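Long-range contact in beta-lactamase (Klebsiella pneumoniae, PDB 6KBY), which probably hydrolyses beta-lactam antibiotics to substituted beta-amino acids as a class C enzyme, and is seen here with AMP bound in its pocket: residues M127-L137 with V218-E226. Residues are numbered along the deposited sequence; the frame is centred on the assembly and turned at random.
Sequences MPEDIKNTTQL and VNMEILGNE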
ATOM      1  N   MET A 127     -14.741   5.159  -7.151  1.00  7.97           N
ATOM      2  CA  MET A 127     -15.082   6.115  -8.196  1.00  9.05           C
ATOM      3  C   MET A 127     -16.360   5.666  -8.898  1.00  9.96           C
ATOM      4  O   MET A 127     -16.477   4.489  -9.264  1.00 11.26           O
ATOM      5  CB  MET A 127     -13.949   6.149  -9.220  1.00 11.33           C
ATOM      6  CG  MET A 127     -14.109   7.212 -10.285  1.00 12.98           C
ATOM      7  SD  MET A 127     -13.758   8.858  -9.640  1.00 12.07           S
ATOM      8  CE  MET A 127     -11.988   8.735  -9.404  1.00 11.69           C
ATOM      9  N   PRO A 128     -17.333   6.552  -9.096  1.00 11.05           N
ATOM     10  CA  PRO A 128     -18.501   6.183  -9.908  1.00 12.15           C
ATOM     11  C   PRO A 128     -18.062   5.624 -11.256  1.00 13.14           C
ATOM     12  O   PRO A 128     -17.186   6.175 -11.922  1.00 13.02           O
ATOM     13  CB  PRO A 128     -19.253   7.509 -10.058  1.00 14.18           C
ATOM     14  CG  PRO A 128     -18.891   8.270  -8.815  1.00 12.85           C
ATOM     15  CD  PRO A 128     -17.457   7.899  -8.514  1.00 10.74           C
ATOM     16  N   GLU A 129     -18.676   4.504 -11.652  1.00 17.29           N
ATOM     17  CA  GLU A 129     -18.205   3.775 -12.828  1.00 17.56           C
ATOM     18  C   GLU A 129     -18.346   4.585 -14.110  1.00 19.25           C
ATOM     19  O   GLU A 129     -17.599   4.358 -15.069  1.00 20.36           O
ATOM     20  CB  GLU A 129     -18.945   2.443 -12.966  1.00 21.67           C
ATOM     21  CG  GLU A 129     -18.518   1.379 -11.969  1.00 26.50           C
ATOM     22  CD  GLU A 129     -19.209   0.049 -12.205  1.00 29.04           C
ATOM     23  OE1 GLU A 129     -19.812  -0.128 -13.286  1.00 33.55           O
ATOM     24  OE2 GLU A 129     -19.148  -0.820 -11.310  1.00 34.13           O
ATOM     25  N   ASP A 130     -19.287   5.525 -14.153  1.00 17.25           N
ATOM     26  CA  ASP A 130     -19.526   6.292 -15.368  1.00 17.53           C
ATOM     27  C   ASP A 130     -18.520   7.413 -15.583  1.00 17.75           C
ATOM     28  O   ASP A 130     -18.556   8.058 -16.638  1.00 20.01           O
ATOM     29  CB  ASP A 130     -20.945   6.865 -15.359  1.00 19.19           C
ATOM     30  CG  ASP A 130     -21.187   7.780 -14.183  1.00 22.30           C
ATOM     31  OD1 ASP A 130     -21.177   7.284 -13.036  1.00 22.96           O
ATOM     32  OD2 ASP A 130     -21.384   8.995 -14.397  1.00 28.19           O
ATOM     33  N   ILE A 131     -17.630   7.671 -14.626  1.00 15.34           N
ATOM     34  CA  ILE A 131     -16.638   8.729 -14.776  1.00 16.75           C
ATOM     35  C   ILE A 131     -15.467   8.180 -15.585  1.00 16.87           C
ATOM     36  O   ILE A 131     -14.723   7.316 -15.113  1.00 16.95           O
ATOM     37  CB  ILE A 131     -16.178   9.268 -13.419  1.00 15.46           C
ATOM     38  CG1 ILE A 131     -17.359   9.924 -12.701  1.00 18.07           C
ATOM     39  CG2 ILE A 131     -15.042  10.258 -13.604  1.00 16.43           C
ATOM     40  CD1 ILE A 131     -17.021  10.434 -11.326  1.00 18.75           C
ATOM     41  N   LYS A 132     -15.300   8.688 -16.805  1.00 18.53           N
ATOM     42  CA  LYS A 132     -14.279   8.202 -17.723  1.00 19.44           C
ATOM     43  C   LYS A 132     -13.174   9.205 -18.006  1.00 20.32           C
ATOM     44  O   LYS A 132     -12.061   8.793 -18.340  1.00 23.82           O
ATOM     45  CB  LYS A 132     -14.917   7.792 -19.058  1.00 22.47           C
ATOM     46  CG  LYS A 132     -16.003   6.736 -18.930  1.00 23.88           C
ATOM     47  CD  LYS A 132     -15.460   5.462 -18.314  1.00 23.00           C
ATOM     48  CE  LYS A 132     -16.529   4.383 -18.235  1.00 26.23           C
ATOM     49  NZ  LYS A 132     -16.001   3.126 -17.636  1.00 28.86           N
ATOM     50  N   ASN A 133     -13.438  10.504 -17.880  1.00 18.01           N
ATOM     51  CA  ASN A 133     -12.467  11.517 -18.260  1.00 19.80           C
ATOM     52  C   ASN A 133     -12.440  12.628 -17.219  1.00 18.27           C
ATOM     53  O   ASN A 133     -13.260  12.671 -16.297  1.00 17.43           O
ATOM     54  CB  ASN A 133     -12.743  12.069 -19.666  1.00 19.84           C
ATOM     55  CG  ASN A 133     -14.129  12.676 -19.796  1.00 21.41           C
ATOM     56  OD1 ASN A 133     -14.562  13.457 -18.950  1.00 20.63           O
ATOM     57  ND2 ASN A 133     -14.832  12.317 -20.864  1.00 22.29           N
ATOM     58  N   THR A 134     -11.486  13.544 -17.393  1.00 19.35           N
ATOM     59  CA  THR A 134     -11.289  14.615 -16.419  1.00 18.33           C
ATOM     60  C   THR A 134     -12.498  15.538 -16.346  1.00 18.93           C
ATOM     61  O   THR A 134     -12.844  16.029 -15.267  1.00 18.70           O
ATOM     62  CB  THR A 134     -10.021  15.401 -16.762  1.00 21.79           C
ATOM     63  OG1 THR A 134      -8.910  14.500 -16.831  1.00 22.71           O
ATOM     64  CG2 THR A 134      -9.739  16.456 -15.701  1.00 24.56           C
ATOM     65  N   THR A 135     -13.153  15.786 -17.482  1.00 19.78           N
ATOM     66  CA  THR A 135     -14.345  16.629 -17.486  1.00 20.09           C
ATOM     67  C   THR A 135     -15.421  16.056 -16.571  1.00 17.87           C
ATOM     68  O   THR A 135     -15.980  16.765 -15.725  1.00 16.86           O
ATOM     69  CB  THR A 135     -14.875  16.771 -18.914  1.00 22.50           C
ATOM     70  OG1 THR A 135     -13.891  17.421 -19.728  1.00 26.51           O
ATOM     71  CG2 THR A 135     -16.166  17.584 -18.932  1.00 22.98           C
ATOM     72  N   GLN A 136     -15.724  14.767 -16.732  1.00 16.83           N
ATOM     73  CA  GLN A 136     -16.724  14.123 -15.889  1.00 15.22           C
ATOM     74  C   GLN A 136     -16.272  14.069 -14.437  1.00 15.13           C
ATOM     75  O   GLN A 136     -17.088  14.230 -13.520  1.00 13.93           O
ATOM     76  CB  GLN A 136     -17.003  12.719 -16.414  1.00 15.69           C
ATOM     77  CG  GLN A 136     -17.561  12.712 -17.827  1.00 17.59           C
ATOM     78  CD  GLN A 136     -17.441  11.358 -18.496  1.00 20.05           C
ATOM     79  OE1 GLN A 136     -16.589  10.546 -18.134  1.00 19.42           O
ATOM     80  NE2 GLN A 136     -18.295  11.109 -19.481  1.00 23.61           N
ATOM     81  N   LEU A 137     -14.978  13.836 -14.208  1.00 14.25           N
ATOM     82  CA  LEU A 137     -14.458  13.792 -12.845  1.00 13.62           C
ATOM     83  C   LEU A 137     -14.656  15.127 -12.145  1.00 13.93           C
ATOM     84  O   LEU A 137     -15.147  15.182 -11.011  1.00 13.00           O
ATOM     85  CB  LEU A 137     -12.974  13.428 -12.871  1.00 14.66           C
ATOM     86  CG  LEU A 137     -12.225  13.504 -11.537  1.00 13.57           C
ATOM     87  CD1 LEU A 137     -12.725  12.434 -10.576  1.00 14.73           C
ATOM     88  CD2 LEU A 137     -10.719  13.390 -11.746  1.00 16.21           C
ATOM     89  N   VAL A 218      -5.833  -6.322 -13.892  1.00 11.14           N
ATOM     90  CA  VAL A 218      -6.622  -5.177 -13.457  1.00 11.12           C
ATOM     91  C   VAL A 218      -6.810  -4.183 -14.598  1.00 13.29           C
ATOM     92  O   VAL A 218      -5.894  -3.924 -15.388  1.00 15.44           O
ATOM     93  CB  VAL A 218      -5.978  -4.525 -12.221  1.00 11.84           C
ATOM     94  CG1 VAL A 218      -4.585  -3.997 -12.540  1.00 14.36           C
ATOM     95  CG2 VAL A 218      -6.862  -3.421 -11.668  1.00 13.47           C
ATOM     96  N   ASN A 219      -8.014  -3.616 -14.681  1.00 13.50           N
ATOM     97  CA  ASN A 219      -8.337  -2.601 -15.676  1.00 15.90           C
ATOM     98  C   ASN A 219      -8.085  -1.231 -15.064  1.00 13.57           C
ATOM     99  O   ASN A 219      -8.657  -0.900 -14.021  1.00 15.55           O
ATOM    100  CB  ASN A 219      -9.798  -2.720 -16.106  1.00 20.04           C
ATOM    101  CG  ASN A 219     -10.148  -1.773 -17.235  1.00 23.91           C
ATOM    102  OD1 ASN A 219      -9.331  -1.521 -18.123  1.00 27.19           O
ATOM    103  ND2 ASN A 219     -11.363  -1.235 -17.205  1.00 26.95           N
ATOM    104  N   MET A 220      -7.233  -0.443 -15.706  1.00 13.78           N
ATOM    105  CA  MET A 220      -6.819   0.845 -15.171  1.00 13.18           C
ATOM    106  C   MET A 220      -7.752   1.941 -15.671  1.00 16.46           C
ATOM    107  O   MET A 220      -7.826   2.200 -16.878  1.00 18.50           O
ATOM    108  CB  MET A 220      -5.382   1.137 -15.594  1.00 16.46           C
ATOM    109  CG  MET A 220      -4.375   0.131 -15.068  1.00 14.07           C
ATOM    110  SD  MET A 220      -4.469  -0.084 -13.270  1.00 12.94           S
ATOM    111  CE  MET A 220      -4.373   1.611 -12.720  1.00 13.16           C
ATOM    112  N   GLU A 221      -8.446   2.594 -14.746  1.00 12.80           N
ATOM    113  CA  GLU A 221      -9.403   3.649 -15.049  1.00 14.61           C
ATOM    114  C   GLU A 221      -8.947   4.964 -14.405  1.00 13.26           C
ATOM    115  O   GLU A 221      -7.840   5.059 -13.868  1.00 12.60           O
ATOM    116  CB  GLU A 221     -10.806   3.197 -14.644  1.00 17.14           C
ATOM    117  CG  GLU A 221     -11.246   1.934 -15.377  1.00 16.39           C
ATOM    118  CD  GLU A 221     -12.679   1.552 -15.080  1.00 26.62           C
ATOM    119  OE1 GLU A 221     -13.073   1.580 -13.895  1.00 27.84           O
ATOM    120  OE2 GLU A 221     -13.417   1.234 -16.038  1.00 32.44           O
ATOM    121  N   ILE A 222      -9.809   5.983 -14.455  1.00 15.38           N
ATOM    122  CA  ILE A 222      -9.372   7.333 -14.105  1.00 14.11           C
ATOM    123  C   ILE A 222      -8.936   7.412 -12.641  1.00 10.81           C
ATOM    124  O   ILE A 222      -9.592   6.872 -11.740  1.00 12.58           O
ATOM    125  CB  ILE A 222     -10.459   8.364 -14.456  1.00 16.33           C
ATOM    126  CG1 ILE A 222      -9.900   9.781 -14.335  1.00 18.17           C
ATOM    127  CG2 ILE A 222     -11.695   8.174 -13.583  1.00 17.37           C
ATOM    128  CD1 ILE A 222     -10.830  10.840 -14.862  1.00 19.68           C
ATOM    129  N   LEU A 223      -7.797   8.074 -12.408  1.00 11.44           N
ATOM    130  CA  LEU A 223      -7.143   8.158 -11.096  1.00 10.30           C
ATOM    131  C   LEU A 223      -6.848   6.788 -10.493  1.00 10.42           C
ATOM    132  O   LEU A 223      -6.602   6.671  -9.283  1.00 10.76           O
ATOM    133  CB  LEU A 223      -7.893   9.055 -10.101  1.00 11.23           C
ATOM    134  CG  LEU A 223      -8.013  10.538 -10.459  1.00 12.83           C
ATOM    135  CD1 LEU A 223      -8.666  11.316  -9.323  1.00 13.26           C
ATOM    136  CD2 LEU A 223      -6.669  11.157 -10.829  1.00 15.02           C
ATOM    137  N   GLY A 224      -6.841   5.743 -11.325  1.00 10.48           N
ATOM    138  CA  GLY A 224      -6.576   4.406 -10.830  1.00 11.19           C
ATOM    139  C   GLY A 224      -5.124   4.136 -10.507  1.00  9.28           C
ATOM    140  O   GLY A 224      -4.824   3.336  -9.613  1.00 10.51           O
ATOM    141  N   ASN A 225      -4.201   4.776 -11.220  1.00  8.83           N
ATOM    142  CA  ASN A 225      -2.792   4.569 -10.912  1.00  8.54           C
ATOM    143  C   ASN A 225      -2.502   4.903  -9.458  1.00  7.41           C
ATOM    144  O   ASN A 225      -1.781   4.166  -8.771  1.00  8.05           O
ATOM    145  CB  ASN A 225      -1.919   5.423 -11.826  1.00 10.55           C
ATOM    146  CG  ASN A 225      -1.695   4.789 -13.179  1.00 12.02           C
ATOM    147  OD1 ASN A 225      -1.762   3.574 -13.329  1.00 12.89           O
ATOM    148  ND2 ASN A 225      -1.411   5.616 -14.170  1.00 15.74           N
ATOM    149  N   GLU A 226      -3.058   6.022  -8.985  1.00  7.82           N
ATOM    150  CA  GLU A 226      -2.852   6.475  -7.615  1.00  8.05           C
ATOM    151  C   GLU A 226      -3.367   5.460  -6.607  1.00  7.64           C
ATOM    152  O   GLU A 226      -2.727   5.219  -5.574  1.00  8.95           O
ATOM    153  CB  GLU A 226      -3.617   7.782  -7.413  1.00  8.76           C
ATOM    154  CG  GLU A 226      -3.019   9.018  -8.057  1.00  9.41           C
ATOM    155  CD  GLU A 226      -3.413   9.259  -9.503  1.00  9.76           C
ATOM    156  OE1 GLU A 226      -3.914   8.349 -10.203  1.00 10.23           O
ATOM    157  OE2 GLU A 226      -3.196  10.416  -9.943  1.00 11.84           O
TER
HETATM  158  O   HOH W   1     -12.434   5.655 -15.894  1.00 20.82           O
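I222 reaches across to the turn before helix 134-143 and packs against M127, I131 and L137. Its CG1 lies anti to the backbone N (chi1 -169°), and the extended chain carries CD1 to the start of that helix. There I222 CD1 packs on N133 O at 3.4 Å and on L137 CB at 3.9 Å. The other branch, I222 CG2, meets I131 CG2 at 3.9 Å. M127 crosses I222 at about a right angle. The bent chain of M127 brings M127 CE to 3.8 Å from I222 O and near L223 CB. L223 CD1 touches L137 CD2 at 3.8 Å, and these two side chains also cross nearly at right angles. One water accepts from I222 N and donates to I131 O. On the more exposed side, K132 NZ forms a long salt bridge of 3.6 Å with E221 OE2. Q136 N donates to N133 OD1 and N133 N to Q136 OE1, a capping box at the helix start; Q136 OE1 also accepts from K132 N. M127 and E221 both touch the bound AMP. Apolar packing, with a water bridge and a long ion pair beside it, thus joins the two segments that bring these residues to the ligand pocket.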